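Local coordinates for protein Xaa-Pro dipeptidase (Mycobacterium tuberculosis, PDB 5E2C) that is the N-terminal domain of a putative cytoplasmic metallopeptidase of the Xaa-Pro dipeptidase family, which probably removes amino-terminal residues from peptides, at residues A[94-99]-A[121-126]. Numbering follows the deposited sequence. Where two conformers were deposited one is given.
Sequences GFESHV and RASGTV
Ser-123 and His-98 form the polar centre of this contact. The hydroxyl OG of Ser-123 lies at the edge of the imidazole, in the ring plane, 2.7 Å from His-98 ND1, and either atom could be the donor. The same OG accepts from the backbone N of His-98 at 3.0 Å (N-H...O angle 157°). A chi1 of 77° sets CG of His-98 between the backbone N and the carbonyl carbon, and ND1 and the backbone N both reach the one hydroxyl.

Backbone pairing ends just before this. Phe-95 and Arg-121 form a parallel bridge between the ends of strands 92-95 and 118-121, and Ala-122 N donates to Phe-95 O at 2.8 Å (N-H...O angle 143°). Beyond it, residues 122-125 make a type II turn, in which Thr-125 OG1 bonds Ala-122 O.

Two waters span the segments. One donates to Glu-96 OE2 (2.7 Å) and accepts from the amides of Gly-124 and Val-126; the other donates to Ser-97 OG and accepts from Ser-123 N. Ser-97 OG also hydrogen-bonds Asp-103 OD1 of the second subunit. The Glu-96 carboxylate also takes bonds from the amides of Ser-23 and Asp-24 and from Asn-27.

The Phe-95 ring packs against Arg-121, with Arg-121 CA over one face, CE1 3.6 Å from Arg-121 N and CZ 3.8 Å from Arg-121 CG. Ala-122 CB packs 3.8 Å from Gly-94 CA. Val-102 of the second subunit packs on both Phe-95 and Arg-121, and Arg-121 NE forms a salt bridge with Asp-106 of that subunit.

Hydroxyl, carboxylate and water thus replace sheet pairing where two parallel strands of the creatinase/prolidase N-terminal domain end, and the bonds of Asp-24 to NE2 and Ser-123 to ND1 hold the His-98 imidazole by both nitrogens, which would fix its rotation.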
ATOM      1  N   GLY A  94     -16.085  -1.099   0.738  1.00  8.58           N
ATOM      2  CA  GLY A  94     -14.959  -1.996   0.623  1.00  8.79           C
ATOM      3  C   GLY A  94     -13.834  -1.321  -0.136  1.00  8.62           C
ATOM      4  O   GLY A  94     -14.083  -0.485  -0.996  1.00  9.53           O
ATOM      5  N   PHE A  95     -12.600  -1.661   0.210  1.00  8.86           N
ATOM      6  CA  PHE A  95     -11.429  -1.203  -0.556  1.00  8.48           C
ATOM      7  C   PHE A  95     -10.416  -2.318  -0.620  1.00  9.00           C
ATOM      8  O   PHE A  95     -10.461  -3.283   0.163  1.00  9.00           O
ATOM      9  CB  PHE A  95     -10.817   0.063   0.057  1.00  8.24           C
ATOM     10  CG  PHE A  95     -10.093  -0.183   1.355  1.00  8.09           C
ATOM     11  CD1 PHE A  95     -10.787  -0.183   2.561  1.00  9.17           C
ATOM     12  CD2 PHE A  95      -8.725  -0.399   1.378  1.00  8.84           C
ATOM     13  CE1 PHE A  95     -10.126  -0.422   3.763  1.00  8.78           C
ATOM     14  CE2 PHE A  95      -8.065  -0.626   2.578  1.00  8.67           C
ATOM     15  CZ  PHE A  95      -8.765  -0.649   3.764  1.00  9.02           C
ATOM     16  N   GLU A  96      -9.481  -2.191  -1.557  1.00  8.47           N
ATOM     17  CA  GLU A  96      -8.518  -3.252  -1.785  1.00  9.26           C
ATOM     18  C   GLU A  96      -7.229  -2.988  -1.012  1.00  8.84           C
ATOM     19  O   GLU A  96      -6.312  -2.301  -1.462  1.00  8.42           O
ATOM     20  CB  GLU A  96      -8.289  -3.444  -3.277  1.00  9.96           C
ATOM     21  CG  GLU A  96      -9.537  -3.922  -3.982  1.00 11.23           C
ATOM     22  CD  GLU A  96      -9.344  -4.134  -5.467  1.00 12.23           C
ATOM     23  OE1 GLU A  96      -8.935  -3.169  -6.141  1.00 12.77           O
ATOM     24  OE2 GLU A  96      -9.636  -5.254  -5.954  1.00 14.32           O
ATOM     25  N   SER A  97      -7.183  -3.547   0.181  1.00  8.70           N
ATOM     26  CA  SER A  97      -6.047  -3.380   1.068  1.00  9.09           C
ATOM     27  C   SER A  97      -4.751  -3.986   0.540  1.00  8.06           C
ATOM     28  O   SER A  97      -3.686  -3.630   1.022  1.00  8.04           O
ATOM     29  CB  SER A  97      -6.390  -3.948   2.461  1.00  9.86           C
ATOM     30  OG  SER A  97      -6.721  -5.309   2.357  1.00 11.41           O
ATOM     31  N   HIS A  98      -4.821  -4.863  -0.468  1.00  8.62           N
ATOM     32  CA  HIS A  98      -3.620  -5.428  -1.075  1.00  9.66           C
ATOM     33  C   HIS A  98      -2.883  -4.457  -2.006  1.00  9.16           C
ATOM     34  O   HIS A  98      -1.731  -4.700  -2.368  1.00 10.08           O
ATOM     35  CB  HIS A  98      -3.920  -6.747  -1.807  1.00 10.31           C
ATOM     36  CG  HIS A  98      -4.589  -6.571  -3.135  1.00 12.07           C
ATOM     37  ND1 HIS A  98      -5.927  -6.286  -3.269  1.00 12.37           N
ATOM     38  CD2 HIS A  98      -4.092  -6.640  -4.397  1.00 13.10           C
ATOM     39  CE1 HIS A  98      -6.232  -6.191  -4.555  1.00 13.42           C
ATOM     40  NE2 HIS A  98      -5.132  -6.394  -5.260  1.00 13.79           N
ATOM     41  N   VAL A  99      -3.535  -3.359  -2.367  0.50  9.07           N
ATOM     42  CA  VAL A  99      -2.915  -2.381  -3.242  0.50  9.14           C
ATOM     43  C   VAL A  99      -2.962  -0.933  -2.722  0.50  8.45           C
ATOM     44  O   VAL A  99      -2.049  -0.167  -2.988  0.50  9.43           O
ATOM     45  CB  VAL A  99      -3.510  -2.493  -4.659  0.50  9.61           C
ATOM     46  CG1 VAL A  99      -4.793  -1.704  -4.787  0.50  9.76           C
ATOM     47  CG2 VAL A  99      -2.489  -2.039  -5.688  0.50  9.79           C
ATOM     48  N   ARG A 121     -11.768  -3.468   4.701  1.00 12.63           N
ATOM     49  CA  ARG A 121     -10.893  -4.305   3.882  1.00 11.86           C
ATOM     50  C   ARG A 121     -11.716  -5.338   3.098  1.00 11.61           C
ATOM     51  O   ARG A 121     -12.536  -6.089   3.667  1.00 12.20           O
ATOM     52  CB  ARG A 121      -9.843  -5.004   4.742  1.00 14.00           C
ATOM     53  CG  ARG A 121      -8.871  -4.066   5.449  1.00 14.06           C
ATOM     54  CD  ARG A 121      -8.207  -4.806   6.607  1.00 16.29           C
ATOM     55  NE  ARG A 121      -7.149  -4.020   7.222  1.00 17.63           N
ATOM     56  CZ  ARG A 121      -7.335  -2.967   8.016  1.00 22.01           C
ATOM     57  NH1 ARG A 121      -8.562  -2.547   8.334  1.00 23.64           N
ATOM     58  NH2 ARG A 121      -6.275  -2.328   8.508  1.00 23.06           N
ATOM     59  N   ALA A 122     -11.500  -5.376   1.785  1.00 10.25           N
ATOM     60  CA  ALA A 122     -12.268  -6.232   0.892  1.00 11.36           C
ATOM     61  C   ALA A 122     -11.439  -6.851  -0.239  1.00 11.92           C
ATOM     62  O   ALA A 122     -11.994  -7.212  -1.285  1.00 13.30           O
ATOM     63  CB  ALA A 122     -13.438  -5.454   0.304  1.00 12.18           C
ATOM     64  N   SER A 123     -10.136  -7.015  -0.042  1.00 10.99           N
ATOM     65  CA  SER A 123      -9.328  -7.649  -1.090  1.00 11.22           C
ATOM     66  C   SER A 123      -9.773  -9.088  -1.285  1.00 11.70           C
ATOM     67  O   SER A 123      -9.967  -9.828  -0.315  1.00 13.09           O
ATOM     68  CB  SER A 123      -7.852  -7.577  -0.774  1.00 12.12           C
ATOM     69  OG  SER A 123      -7.389  -6.261  -0.976  1.00 12.32           O
ATOM     70  N   GLY A 124      -9.949  -9.475  -2.545  1.00 12.05           N
ATOM     71  CA  GLY A 124     -10.394 -10.815  -2.893  1.00 11.83           C
ATOM     72  C   GLY A 124     -11.800 -10.851  -3.450  1.00 12.72           C
ATOM     73  O   GLY A 124     -12.218 -11.856  -4.018  1.00 13.48           O
ATOM     74  N   THR A 125     -12.539  -9.761  -3.289  1.00 12.62           N
ATOM     75  CA  THR A 125     -13.929  -9.745  -3.689  1.00 12.63           C
ATOM     76  C   THR A 125     -14.044  -9.892  -5.209  1.00 13.27           C
ATOM     77  O   THR A 125     -14.838 -10.702  -5.704  1.00 13.13           O
ATOM     78  CB  THR A 125     -14.646  -8.480  -3.194  1.00 14.57           C
ATOM     79  OG1 THR A 125     -14.475  -8.363  -1.778  1.00 14.01           O
ATOM     80  CG2 THR A 125     -16.125  -8.562  -3.477  1.00 16.10           C
ATOM     81  N   VAL A 126     -13.227  -9.155  -5.952  1.00 11.07           N
ATOM     82  CA  VAL A 126     -13.298  -9.255  -7.409  1.00 12.31           C
ATOM     83  C   VAL A 126     -12.741 -10.600  -7.889  1.00 12.88           C
ATOM     84  O   VAL A 126     -13.300 -11.218  -8.785  1.00 12.50           O
ATOM     85  CB  VAL A 126     -12.541  -8.117  -8.096  1.00 12.34           C
ATOM     86  CG1 VAL A 126     -12.713  -8.230  -9.605  1.00 12.81           C
ATOM     87  CG2 VAL A 126     -13.002  -6.765  -7.561  1.00 11.94           C
TER
HETATM   88  O   HOH W   1     -10.703  -7.571  -4.935  1.00 19.12           O
HETATM   89  O   HOH W   2      -8.635  -7.361   2.458  1.00 25.27           O